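Local coordinates for protein TRAP-type C4-dicarboxylate:H+ symport system substrate-binding component DctP (Shewanella oneidensis, PDB 4MX6) that binds succinate in the periplasm and probably hands C4-dicarboxylates on to a TRAP-type proton symporter, at residues K40-V45 against N93-V98; N85-L90 against S103-Y108; F97-L102 against Y246-S251; A135-L140 against L151-N156. All coordinates share one frame; numbering follows the deposited sequence. Where two conformers were deposited one is given.

How the interactions relate
Interactions 1, 2 and 3 cluster on one side of the chain's centre, their centres 9 to 11 Å apart, while interaction 4 lies about 10 Å beyond interaction 3 and 18 Å from interaction 1. The chain from helix 86-91 to Y108 serves the first three: it bridges strand 37-42 in interaction 1, runs along strand 243-251 in interaction 3 through the shared F97 and V98, then folds back on its own helix in interaction 2. Strand 243-251 pairs antiparallel with strand 148-158, which interaction 4 joins to helix 134-139. In sequence, interactions 1 and 2, and 2 and 3, interleave, and interaction 4 falls between the segments of interaction 3. Together they bring K104 and Y246 to the succinate site.

Interaction 1. Residues K40-V45 against N93-V98; sequences KFSHVV and NDVQFV
Q96 bends at its second torsion (chi2 68°), which folds CD back toward K40, while F41 holds CG anti to its backbone N (chi1 -167°), beside its carbonyl carbon, where the ring meets F97. The Q96 amide is gripped at both ends: OE1 accepts from K40 N at 2.8 Å in its own carbonyl plane, and NE2 gives a nearly straight bond to N93 OD1. K40 O takes two donors, Q96 N at 3.0 Å and F97 N at 3.1 Å. S42 N completes the backbone pairing with a 3.3 Å bond to F97 O. F97 CB lies over one face of the F41 ring, 3.9 Å from its centroid, a CH-pi contact between side chains that cross at about a right angle. Outside, a water bridges K40 NZ and D94 O. An alanine at Q96 would probably cost K40 N its acceptor and leave the N93 amide freer to turn. N93, the first residue past helix 86-91, closes it with a Schellman motif, and the F41-F97 beta bridge then sets the following loop beside strand 37-42, whose other edge pairs in parallel with strand 70-75, an arrangement consistent with the type II periplasmic binding protein fold.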
loop_
_atom_site.group_PDB
_atom_site.type_symbol
_atom_site.label_atom_id
_atom_site.label_comp_id
_atom_site.label_asym_id
_atom_site.label_seq_id
_atom_site.Cartn_x
_atom_site.Cartn_y
_atom_site.Cartn_z
ATOM N N LYS A 40 13.825 15.535 1.090
ATOM C CA LYS A 40 12.421 15.567 0.676
ATOM C C LYS A 40 11.795 14.179 0.760
ATOM O O LYS A 40 12.412 13.197 0.339
ATOM C CB LYS A 40 12.297 16.101 -0.748
ATOM C CG LYS A 40 12.802 17.509 -0.907
ATOM C CD LYS A 40 12.576 18.048 -2.316
ATOM C CE LYS A 40 13.292 19.372 -2.516
ATOM N NZ LYS A 40 12.973 19.990 -3.816
ATOM N N PHE A 41 10.578 14.123 1.313
ATOM C CA PHE A 41 9.798 12.892 1.455
ATOM C C PHE A 41 8.447 13.190 0.821
ATOM O O PHE A 41 7.694 14.028 1.330
ATOM C CB PHE A 41 9.641 12.556 2.937
ATOM C CG PHE A 41 9.133 11.153 3.227
ATOM C CD1 PHE A 41 8.190 10.512 2.440
ATOM C CD2 PHE A 41 9.611 10.484 4.320
ATOM C CE1 PHE A 41 7.760 9.231 2.748
ATOM C CE2 PHE A 41 9.186 9.207 4.625
ATOM C CZ PHE A 41 8.247 8.596 3.843
ATOM N N SER A 42 8.141 12.559 -0.306
ATOM C CA SER A 42 6.843 12.761 -0.935
ATOM C C SER A 42 5.994 11.512 -0.830
ATOM O O SER A 42 6.512 10.401 -0.790
ATOM C CB SER A 42 6.988 13.195 -2.398
ATOM O OG SER A 42 7.597 12.207 -3.216
ATOM N N HIS A 43 4.683 11.707 -0.801
ATOM C CA HIS A 43 3.744 10.604 -0.843
ATOM C C HIS A 43 2.388 11.062 -1.371
ATOM O O HIS A 43 2.171 12.262 -1.626
ATOM C CB HIS A 43 3.654 9.935 0.538
ATOM C CG HIS A 43 3.054 10.785 1.611
ATOM N ND1 HIS A 43 1.693 10.968 1.714
ATOM C CD2 HIS A 43 3.620 11.480 2.631
ATOM C CE1 HIS A 43 1.449 11.738 2.761
ATOM N NE2 HIS A 43 2.597 12.066 3.331
ATOM N N VAL A 44 1.482 10.102 -1.539
ATOM C CA VAL A 44 0.216 10.343 -2.226
ATOM C C VAL A 44 -0.998 10.366 -1.305
ATOM O O VAL A 44 -2.115 10.553 -1.776
ATOM C CB VAL A 44 -0.016 9.301 -3.356
ATOM C CG1 VAL A 44 1.160 9.318 -4.305
ATOM C CG2 VAL A 44 -0.275 7.894 -2.815
ATOM N N VAL A 45 -0.821 10.120 -0.011
ATOM C CA VAL A 45 -1.963 10.044 0.894
ATOM C C VAL A 45 -2.215 11.336 1.672
ATOM O O VAL A 45 -1.426 12.270 1.647
ATOM C CB VAL A 45 -1.876 8.831 1.851
ATOM C CG1 VAL A 45 -1.805 7.531 1.040
ATOM C CG2 VAL A 45 -0.706 8.930 2.826
ATOM N N ASN A 93 17.211 11.705 -7.747
ATOM C CA ASN A 93 17.478 12.469 -6.526
ATOM C C ASN A 93 16.714 13.795 -6.476
ATOM O O ASN A 93 17.164 14.751 -5.832
ATOM C CB ASN A 93 18.979 12.660 -6.280
ATOM C CG ASN A 93 19.300 12.914 -4.813
ATOM O OD1 ASN A 93 18.661 12.375 -3.912
ATOM N ND2 ASN A 93 20.295 13.752 -4.566
ATOM N N ASP A 94 15.537 13.825 -7.112
ATOM C CA ASP A 94 14.609 14.941 -6.937
ATOM C C ASP A 94 13.759 14.773 -5.675
ATOM O O ASP A 94 13.086 15.708 -5.256
ATOM C CB ASP A 94 13.717 15.077 -8.161
ATOM C CG ASP A 94 14.431 15.696 -9.339
ATOM O OD1 ASP A 94 15.437 16.419 -9.132
ATOM O OD2 ASP A 94 13.944 15.497 -10.479
ATOM N N VAL A 95 13.796 13.579 -5.088
ATOM C CA VAL A 95 13.179 13.299 -3.792
ATOM C C VAL A 95 14.085 12.239 -3.156
ATOM O O VAL A 95 14.724 11.479 -3.882
ATOM C CB VAL A 95 11.686 12.838 -3.948
ATOM C CG1 VAL A 95 11.561 11.526 -4.716
ATOM C CG2 VAL A 95 10.987 12.748 -2.616
ATOM N N GLN A 96 14.150 12.202 -1.829
ATOM C CA GLN A 96 15.090 11.339 -1.121
ATOM C C GLN A 96 14.419 10.123 -0.467
ATOM O O GLN A 96 15.062 9.088 -0.307
ATOM C CB GLN A 96 15.865 12.155 -0.079
ATOM C CG GLN A 96 16.923 13.057 -0.701
ATOM C CD GLN A 96 16.339 14.191 -1.524
ATOM O OE1 GLN A 96 15.517 14.976 -1.039
ATOM N NE2 GLN A 96 16.769 14.295 -2.774
ATOM N N PHE A 97 13.149 10.244 -0.083
ATOM C CA PHE A 97 12.376 9.130 0.468
ATOM C C PHE A 97 10.987 9.116 -0.136
ATOM O O PHE A 97 10.352 10.156 -0.246
ATOM C CB PHE A 97 12.256 9.212 2.004
ATOM C CG PHE A 97 13.574 9.093 2.714
ATOM C CD1 PHE A 97 14.116 7.865 3.040
ATOM C CD2 PHE A 97 14.310 10.228 3.016
ATOM C CE1 PHE A 97 15.353 7.779 3.682
ATOM C CE2 PHE A 97 15.544 10.132 3.639
ATOM C CZ PHE A 97 16.052 8.912 3.957
ATOM N N VAL A 98 10.545 7.923 -0.516
ATOM C CA VAL A 98 9.156 7.671 -0.878
ATOM C C VAL A 98 8.745 6.350 -0.224
ATOM O O VAL A 98 9.602 5.598 0.266
ATOM C CB VAL A 98 8.939 7.642 -2.413
ATOM C CG1 VAL A 98 9.204 9.029 -3.004
ATOM C CG2 VAL A 98 9.815 6.593 -3.095
HETATM O O HOH W 1 12.739 18.235 -6.150
#

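Interaction 2. Residues N85-L90 against S103-Y108; sequences NELAAL and SKFERY
L87 and F105 mark the nearest approach of the two backbones, 8.6 Å from CA to CA, where the first turn of helix 86-91 faces an irregular segment that closes a type I beta turn through the 2.8 Å bond from Y108 N to F105 O. Across that distance the contact is made mainly by one side chain. L87 places CG anti to its carbonyl carbon (chi1 -74°), and its branches go in among K104, F105 and Y108. CD1 meets Y108 CE2 at 3.7 Å. The same methyl lies 3.8 Å from K104 O, and F105 CD1 is 3.9 Å from it, while CD2 approaches F105 CE1. L87 crosses F105 at about a right angle but slides past Y108 in the opposite direction, bringing CB to 3.8 Å from Y108 CE2. K104, just before the turn, belongs to the succinate site: its extended chain takes NZ to the bound succinate, with which it hydrogen-bonds. D83 forms a salt bridge with the same NZ, which would probably steady the ammonium group, whereas E86 OE2 remains 5.7 Å away from it. At the solvent side, where R107 is exposed, its chain lies over Y108, with CG above the centre of one ring face. The approach of its guanidinium to A88 is doubtful, because NH2 is less surely placed. F105 also packs against M247 of strand 243-251, and L87 touches V98.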
loop_
_atom_site.group_PDB
_atom_site.type_symbol
_atom_site.label_atom_id
_atom_site.label_comp_id
_atom_site.label_asym_id
_atom_site.label_seq_id
_atom_site.Cartn_x
_atom_site.Cartn_y
_atom_site.Cartn_z
ATOM N N ASN A 85 5.166 9.081 -11.226
ATOM C CA ASN A 85 6.513 9.652 -11.379
ATOM C C ASN A 85 7.423 9.581 -10.149
ATOM O O ASN A 85 8.589 9.945 -10.248
ATOM C CB ASN A 85 6.478 11.097 -11.929
ATOM C CG ASN A 85 5.803 12.097 -10.991
ATOM O OD1 ASN A 85 5.454 11.789 -9.861
ATOM N ND2 ASN A 85 5.673 13.334 -11.459
ATOM N N GLU A 86 6.937 9.095 -9.014
ATOM C CA GLU A 86 7.723 9.206 -7.796
ATOM C C GLU A 86 9.001 8.364 -7.814
ATOM O O GLU A 86 10.018 8.814 -7.287
ATOM C CB GLU A 86 6.870 8.904 -6.562
ATOM C CG GLU A 86 6.396 7.470 -6.436
ATOM C CD GLU A 86 5.610 7.207 -5.155
ATOM O OE1 GLU A 86 5.608 8.054 -4.222
ATOM O OE2 GLU A 86 4.973 6.127 -5.080
ATOM N N LEU A 87 8.979 7.163 -8.395
ATOM C CA LEU A 87 10.185 6.338 -8.376
ATOM C C LEU A 87 11.233 6.902 -9.348
ATOM O O LEU A 87 12.428 6.907 -9.038
ATOM C CB LEU A 87 9.876 4.856 -8.658
ATOM C CG LEU A 87 9.202 4.129 -7.484
ATOM C CD1 LEU A 87 8.868 2.698 -7.857
ATOM C CD2 LEU A 87 10.069 4.131 -6.235
ATOM N N ALA A 88 10.800 7.403 -10.504
ATOM C CA ALA A 88 11.724 8.090 -11.395
ATOM C C ALA A 88 12.348 9.300 -10.680
ATOM O O ALA A 88 13.565 9.512 -10.757
ATOM C CB ALA A 88 11.025 8.514 -12.665
ATOM N N ALA A 89 11.531 10.073 -9.970
ATOM C CA ALA A 89 12.034 11.215 -9.218
ATOM C C ALA A 89 13.056 10.800 -8.150
ATOM O O ALA A 89 14.079 11.462 -7.967
ATOM C CB ALA A 89 10.885 11.974 -8.597
ATOM N N LEU A 90 12.772 9.712 -7.450
ATOM C CA LEU A 90 13.685 9.177 -6.446
ATOM C C LEU A 90 15.059 8.896 -7.061
ATOM O O LEU A 90 16.103 9.298 -6.521
ATOM C CB LEU A 90 13.112 7.894 -5.846
ATOM C CG LEU A 90 13.966 7.299 -4.739
ATOM C CD1 LEU A 90 13.877 8.116 -3.456
ATOM C CD2 LEU A 90 13.543 5.863 -4.509
ATOM N N SER A 103 2.561 -2.873 -4.362
ATOM C CA SER A 103 2.003 -3.167 -5.673
ATOM C C SER A 103 2.633 -2.376 -6.811
ATOM O O SER A 103 2.367 -2.663 -7.975
ATOM C CB SER A 103 0.511 -2.818 -5.690
ATOM O OG SER A 103 -0.162 -3.303 -4.547
ATOM N N LYS A 104 3.443 -1.368 -6.496
ATOM C CA LYS A 104 3.818 -0.358 -7.488
ATOM C C LYS A 104 5.276 -0.442 -7.940
ATOM O O LYS A 104 5.841 0.533 -8.427
ATOM C CB LYS A 104 3.480 1.052 -6.955
ATOM C CG LYS A 104 1.964 1.283 -6.816
ATOM C CD LYS A 104 1.610 2.599 -6.157
ATOM C CE LYS A 104 0.100 2.718 -5.968
ATOM N NZ LYS A 104 -0.282 3.887 -5.132
ATOM N N PHE A 105 5.881 -1.618 -7.788
ATOM C CA PHE A 105 7.305 -1.797 -8.058
ATOM C C PHE A 105 7.633 -2.643 -9.292
ATOM O O PHE A 105 8.804 -2.956 -9.516
ATOM C CB PHE A 105 7.980 -2.398 -6.825
ATOM C CG PHE A 105 8.128 -1.426 -5.677
ATOM C CD1 PHE A 105 9.136 -0.481 -5.682
ATOM C CD2 PHE A 105 7.282 -1.472 -4.582
ATOM C CE1 PHE A 105 9.299 0.404 -4.622
ATOM C CE2 PHE A 105 7.442 -0.583 -3.523
ATOM C CZ PHE A 105 8.462 0.338 -3.542
ATOM N N GLU A 106 6.636 -2.998 -10.100
ATOM C CA GLU A 106 6.843 -3.948 -11.198
ATOM C C GLU A 106 7.867 -3.515 -12.244
ATOM O O GLU A 106 8.425 -4.358 -12.945
ATOM C CB GLU A 106 5.516 -4.307 -11.886
ATOM C CG GLU A 106 4.634 -5.171 -10.996
ATOM C CD GLU A 106 3.262 -5.513 -11.587
ATOM O OE1 GLU A 106 2.908 -4.955 -12.648
ATOM O OE2 GLU A 106 2.525 -6.337 -10.969
ATOM N N ARG A 107 8.099 -2.218 -12.390
ATOM C CA ARG A 107 9.108 -1.783 -13.341
ATOM C C ARG A 107 10.516 -2.115 -12.873
ATOM O O ARG A 107 11.443 -2.106 -13.673
ATOM C CB ARG A 107 9.027 -0.290 -13.612
ATOM C CG ARG A 107 10.070 0.128 -14.633
ATOM C CD ARG A 107 9.866 1.528 -15.117
ATOM N NE ARG A 107 9.888 2.459 -14.005
ATOM C CZ ARG A 107 9.517 3.729 -14.084
ATOM N NH1 ARG A 107 9.087 4.221 -15.239
ATOM N NH2 ARG A 107 9.571 4.500 -13.006
ATOM N N TYR A 108 10.671 -2.400 -11.584
ATOM C CA TYR A 108 11.994 -2.604 -10.989
ATOM C C TYR A 108 12.247 -4.035 -10.505
ATOM O O TYR A 108 13.389 -4.484 -10.476
ATOM C CB TYR A 108 12.225 -1.584 -9.865
ATOM C CG TYR A 108 12.173 -0.172 -10.384
ATOM C CD1 TYR A 108 13.271 0.396 -11.014
ATOM C CD2 TYR A 108 11.022 0.586 -10.277
ATOM C CE1 TYR A 108 13.217 1.681 -11.520
ATOM C CE2 TYR A 108 10.959 1.864 -10.776
ATOM C CZ TYR A 108 12.058 2.415 -11.394
ATOM O OH TYR A 108 11.980 3.706 -11.889
#

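Interaction 3. Residues F97-L102 against Y246-S251; sequences FVAPSL and YMVVTS
V98 and V249 form the tight part of this contact. Each carries CG2 between its backbone N and carbonyl carbon, and the two methyls meet at 3.5 Å. Their backbones make an antiparallel hydrogen-bonded pair: V249 N to V98 O is the shorter bond, at 3.0 Å and almost straight (178°), while V98 N to V249 O measures 3.3 Å. Further on, M247 N bonds P100 O at 3.1 Å, and Y246 CD1 comes to 3.3 Å from A99 O, the ring turning its edge to P100 O and S101 N. L102 crosses M247 at about a right angle, CD2 3.8 Å from M247 CB. Side-chain packing is looser between these points, with A99 CB 4.0 Å from V248 CG2 and P100 CD 4.2 Å from V249 CG2. All are buried, so this is no solvent face. At one end T250 OG1, bonded to Q96 O, lies over a face of the F97 ring; at the other, Y246 OH binds succinate and N156 ND2. K51 of helix 50-65 bonds A99 O and makes a cation-pi contact with Y246. Strand 243-251 thus lies between segment 97-102 and strand 148-158, with helix 86-91 packed against V98, P100 and V249.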
loop_
_atom_site.group_PDB
_atom_site.type_symbol
_atom_site.label_atom_id
_atom_site.label_comp_id
_atom_site.label_asym_id
_atom_site.label_seq_id
_atom_site.Cartn_x
_atom_site.Cartn_y
_atom_site.Cartn_z
ATOM N N PHE A 97 13.149 10.244 -0.083
ATOM C CA PHE A 97 12.376 9.130 0.468
ATOM C C PHE A 97 10.987 9.116 -0.136
ATOM O O PHE A 97 10.352 10.156 -0.246
ATOM C CB PHE A 97 12.256 9.212 2.004
ATOM C CG PHE A 97 13.574 9.093 2.714
ATOM C CD1 PHE A 97 14.116 7.865 3.040
ATOM C CD2 PHE A 97 14.310 10.228 3.016
ATOM C CE1 PHE A 97 15.353 7.779 3.682
ATOM C CE2 PHE A 97 15.544 10.132 3.639
ATOM C CZ PHE A 97 16.052 8.912 3.957
ATOM N N VAL A 98 10.545 7.923 -0.516
ATOM C CA VAL A 98 9.156 7.671 -0.878
ATOM C C VAL A 98 8.745 6.350 -0.224
ATOM O O VAL A 98 9.602 5.598 0.266
ATOM C CB VAL A 98 8.939 7.642 -2.413
ATOM C CG1 VAL A 98 9.204 9.029 -3.004
ATOM C CG2 VAL A 98 9.815 6.593 -3.095
ATOM N N ALA A 99 7.445 6.069 -0.193
ATOM C CA ALA A 99 6.951 4.845 0.428
ATOM C C ALA A 99 5.749 4.315 -0.361
ATOM O O ALA A 99 4.604 4.339 0.113
ATOM C CB ALA A 99 6.625 5.063 1.900
ATOM N N PRO A 100 6.005 3.833 -1.587
ATOM C CA PRO A 100 4.918 3.317 -2.418
ATOM C C PRO A 100 4.341 2.034 -1.877
ATOM O O PRO A 100 5.037 1.229 -1.245
ATOM C CB PRO A 100 5.601 3.036 -3.771
ATOM C CG PRO A 100 6.958 3.702 -3.694
ATOM C CD PRO A 100 7.313 3.671 -2.246
ATOM N N SER A 101 3.079 1.806 -2.209
ATOM C CA SER A 101 2.501 0.485 -2.087
ATOM C C SER A 101 3.434 -0.557 -2.699
ATOM O O SER A 101 4.020 -0.342 -3.761
ATOM C CB SER A 101 1.185 0.451 -2.850
ATOM O OG SER A 101 0.708 -0.879 -2.930
ATOM N N LEU A 102 3.477 -1.727 -2.062
ATOM C CA LEU A 102 4.226 -2.870 -2.557
ATOM C C LEU A 102 3.775 -3.276 -3.965
ATOM O O LEU A 102 4.519 -3.969 -4.650
ATOM C CB LEU A 102 4.113 -4.040 -1.565
ATOM C CG LEU A 102 4.764 -3.744 -0.207
ATOM C CD1 LEU A 102 4.297 -4.698 0.859
ATOM C CD2 LEU A 102 6.282 -3.786 -0.308
ATOM N N TYR A 246 3.368 -0.813 2.422
ATOM C CA TYR A 246 4.373 -0.011 1.745
ATOM C C TYR A 246 5.782 -0.535 1.960
ATOM O O TYR A 246 6.076 -1.123 2.991
ATOM C CB TYR A 246 4.330 1.414 2.285
ATOM C CG TYR A 246 2.955 2.025 2.348
ATOM C CD1 TYR A 246 2.230 2.251 1.199
ATOM C CD2 TYR A 246 2.393 2.380 3.565
ATOM C CE1 TYR A 246 0.969 2.841 1.243
ATOM C CE2 TYR A 246 1.154 2.996 3.623
ATOM C CZ TYR A 246 0.448 3.225 2.466
ATOM O OH TYR A 246 -0.761 3.888 2.539
ATOM N N MET A 247 6.666 -0.227 1.016
ATOM C CA MET A 247 8.108 -0.281 1.285
ATOM C C MET A 247 8.643 1.141 1.315
ATOM O O MET A 247 8.471 1.886 0.355
ATOM C CB MET A 247 8.871 -1.108 0.243
ATOM C CG MET A 247 10.286 -1.399 0.700
ATOM S SD MET A 247 11.291 -2.348 -0.471
ATOM C CE MET A 247 10.401 -3.898 -0.465
ATOM N N VAL A 248 9.267 1.518 2.427
ATOM C CA VAL A 248 9.961 2.795 2.532
ATOM C C VAL A 248 11.320 2.626 1.849
ATOM O O VAL A 248 12.086 1.721 2.193
ATOM C CB VAL A 248 10.123 3.230 3.995
ATOM C CG1 VAL A 248 10.819 4.578 4.076
ATOM C CG2 VAL A 248 8.771 3.248 4.713
ATOM N N VAL A 249 11.579 3.459 0.846
ATOM C CA VAL A 249 12.782 3.342 0.034
ATOM C C VAL A 249 13.496 4.670 -0.144
ATOM O O VAL A 249 12.907 5.739 -0.027
ATOM C CB VAL A 249 12.469 2.773 -1.376
ATOM C CG1 VAL A 249 11.908 1.356 -1.285
ATOM C CG2 VAL A 249 11.500 3.652 -2.131
ATOM N N THR A 250 14.783 4.562 -0.444
ATOM C CA THR A 250 15.592 5.691 -0.873
ATOM C C THR A 250 16.404 5.267 -2.095
ATOM O O THR A 250 16.311 4.119 -2.541
ATOM C CB THR A 250 16.508 6.214 0.268
ATOM O OG1 THR A 250 17.160 7.423 -0.130
ATOM C CG2 THR A 250 17.575 5.219 0.663
ATOM N N SER A 251 17.189 6.180 -2.651
ATOM C CA SER A 251 18.100 5.812 -3.727
ATOM C C SER A 251 19.459 5.457 -3.152
ATOM O O SER A 251 19.908 6.027 -2.150
ATOM C CB SER A 251 18.250 6.919 -4.773
ATOM O OG SER A 251 18.959 8.029 -4.253
#

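Interaction 4. Residues A135-L140 against L151-N156; sequences AGQALL and LGYLHN
Y153 reaches from its strand to helix 134-139, and a single polar bond joins the two: its OH donates to G136 O at 2.7 Å, tilted 19° from the carbonyl plane. G136 O also lies in the plane of the ring, at its edge, 3.4 Å from CE2, while L139 CB touches the hydroxyl oxygen at 3.4 Å. The apolar contact is carried by L140. Its CG stands anti to the carbonyl carbon (chi1 -70°), and CD2 lies over one face of the Y153 ring, 4.0 Å from the centroid and offset toward the rim, a CH-pi contact. The same methyl is 3.9 Å from G152 N, so it bears on both backbone and ring. A phenylalanine in place of Y153 would probably leave G136 O without this donor and the ring less firmly fixed to the helix. Outside the pair, L102 and Q131 also touch the Y153 side chain, which lies about 13 Å from the bound succinate. The axes of segments 135-139 and 151-156 pass 9.5 Å apart at 116°. L151 and G152 both face V248 in a classic beta bulge, at the place where strand 148-158 pairs with strand 243-251; the arrangement is thus a short helix packed on a bulged antiparallel pair of strands, 148-158 and 243-251.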
loop_
_atom_site.group_PDB
_atom_site.type_symbol
_atom_site.label_atom_id
_atom_site.label_comp_id
_atom_site.label_asym_id
_atom_site.label_seq_id
_atom_site.Cartn_x
_atom_site.Cartn_y
_atom_site.Cartn_z
ATOM N N ALA A 135 12.301 -14.501 3.815
ATOM C CA ALA A 135 11.876 -14.137 2.469
ATOM C C ALA A 135 11.486 -12.662 2.402
ATOM O O ALA A 135 11.809 -11.970 1.447
ATOM C CB ALA A 135 10.710 -15.013 2.003
ATOM N N GLY A 136 10.778 -12.195 3.418
ATOM C CA GLY A 136 10.369 -10.804 3.482
ATOM C C GLY A 136 11.550 -9.860 3.613
ATOM O O GLY A 136 11.588 -8.795 2.991
ATOM N N GLN A 137 12.521 -10.239 4.430
ATOM C CA GLN A 137 13.671 -9.369 4.617
ATOM C C GLN A 137 14.491 -9.296 3.338
ATOM O O GLN A 137 14.978 -8.233 2.960
ATOM C CB GLN A 137 14.511 -9.822 5.815
ATOM C CG GLN A 137 13.811 -9.581 7.140
ATOM C CD GLN A 137 13.650 -8.102 7.413
ATOM O OE1 GLN A 137 14.632 -7.405 7.681
ATOM N NE2 GLN A 137 12.426 -7.609 7.332
ATOM N N ALA A 138 14.639 -10.425 2.653
ATOM C CA ALA A 138 15.380 -10.437 1.399
ATOM C C ALA A 138 14.716 -9.527 0.354
ATOM O O ALA A 138 15.400 -8.901 -0.444
ATOM C CB ALA A 138 15.528 -11.853 0.874
ATOM N N LEU A 139 13.392 -9.445 0.372
ATOM C CA LEU A 139 12.672 -8.624 -0.589
ATOM C C LEU A 139 13.013 -7.130 -0.453
ATOM O O LEU A 139 12.876 -6.383 -1.415
ATOM C CB LEU A 139 11.161 -8.867 -0.477
ATOM C CG LEU A 139 10.675 -10.168 -1.128
ATOM C CD1 LEU A 139 9.288 -10.527 -0.699
ATOM C CD2 LEU A 139 10.710 -10.065 -2.643
ATOM N N LEU A 140 13.479 -6.704 0.718
ATOM C CA LEU A 140 13.886 -5.306 0.891
ATOM C C LEU A 140 15.061 -4.949 -0.020
ATOM O O LEU A 140 15.270 -3.767 -0.337
ATOM C CB LEU A 140 14.254 -5.001 2.346
ATOM C CG LEU A 140 13.080 -4.984 3.326
ATOM C CD1 LEU A 140 13.552 -4.995 4.764
ATOM C CD2 LEU A 140 12.196 -3.773 3.075
ATOM N N LEU A 151 14.328 0.175 2.945
ATOM C CA LEU A 151 14.665 0.517 4.320
ATOM C C LEU A 151 13.731 -0.082 5.363
ATOM O O LEU A 151 14.131 -0.252 6.505
ATOM C CB LEU A 151 14.732 2.041 4.465
ATOM C CG LEU A 151 15.861 2.672 3.652
ATOM C CD1 LEU A 151 15.806 4.180 3.756
ATOM C CD2 LEU A 151 17.208 2.148 4.135
ATOM N N GLY A 152 12.509 -0.421 4.984
ATOM C CA GLY A 152 11.586 -1.042 5.908
ATOM C C GLY A 152 10.214 -1.188 5.275
ATOM O O GLY A 152 9.953 -0.651 4.200
ATOM N N TYR A 153 9.355 -1.935 5.956
ATOM C CA TYR A 153 7.954 -2.093 5.597
ATOM C C TYR A 153 7.118 -1.205 6.514
ATOM O O TYR A 153 7.355 -1.143 7.724
ATOM C CB TYR A 153 7.508 -3.537 5.776
ATOM C CG TYR A 153 8.099 -4.511 4.781
ATOM C CD1 TYR A 153 7.635 -4.555 3.475
ATOM C CD2 TYR A 153 9.090 -5.411 5.154
ATOM C CE1 TYR A 153 8.136 -5.468 2.570
ATOM C CE2 TYR A 153 9.613 -6.318 4.242
ATOM C CZ TYR A 153 9.133 -6.337 2.953
ATOM O OH TYR A 153 9.601 -7.236 2.019
ATOM N N LEU A 154 6.100 -0.564 5.951
ATOM C CA LEU A 154 5.156 0.240 6.713
ATOM C C LEU A 154 3.754 -0.274 6.391
ATOM O O LEU A 154 3.400 -0.420 5.223
ATOM C CB LEU A 154 5.303 1.719 6.345
ATOM C CG LEU A 154 4.262 2.662 6.931
ATOM C CD1 LEU A 154 4.356 2.743 8.447
ATOM C CD2 LEU A 154 4.417 4.052 6.322
ATOM N N HIS A 155 2.972 -0.536 7.425
ATOM C CA HIS A 155 1.621 -1.045 7.218
ATOM C C HIS A 155 0.601 0.015 6.843
ATOM O O HIS A 155 0.683 1.169 7.276
ATOM C CB HIS A 155 1.122 -1.737 8.488
ATOM C CG HIS A 155 1.949 -2.917 8.869
ATOM N ND1 HIS A 155 2.308 -3.253 10.155
ATOM C CD2 HIS A 155 2.492 -3.861 8.072
ATOM C CE1 HIS A 155 3.044 -4.357 10.120
ATOM N NE2 HIS A 155 3.172 -4.735 8.863
ATOM N N ASN A 156 -0.412 -0.414 6.086
ATOM C CA ASN A 156 -1.675 0.306 6.034
ATOM C C ASN A 156 -2.780 -0.610 6.562
ATOM O O ASN A 156 -3.230 -0.431 7.695
ATOM C CB ASN A 156 -1.969 0.891 4.658
ATOM C CG ASN A 156 -3.149 1.842 4.696
ATOM O OD1 ASN A 156 -4.135 1.594 5.410
ATOM N ND2 ASN A 156 -3.052 2.944 3.976
#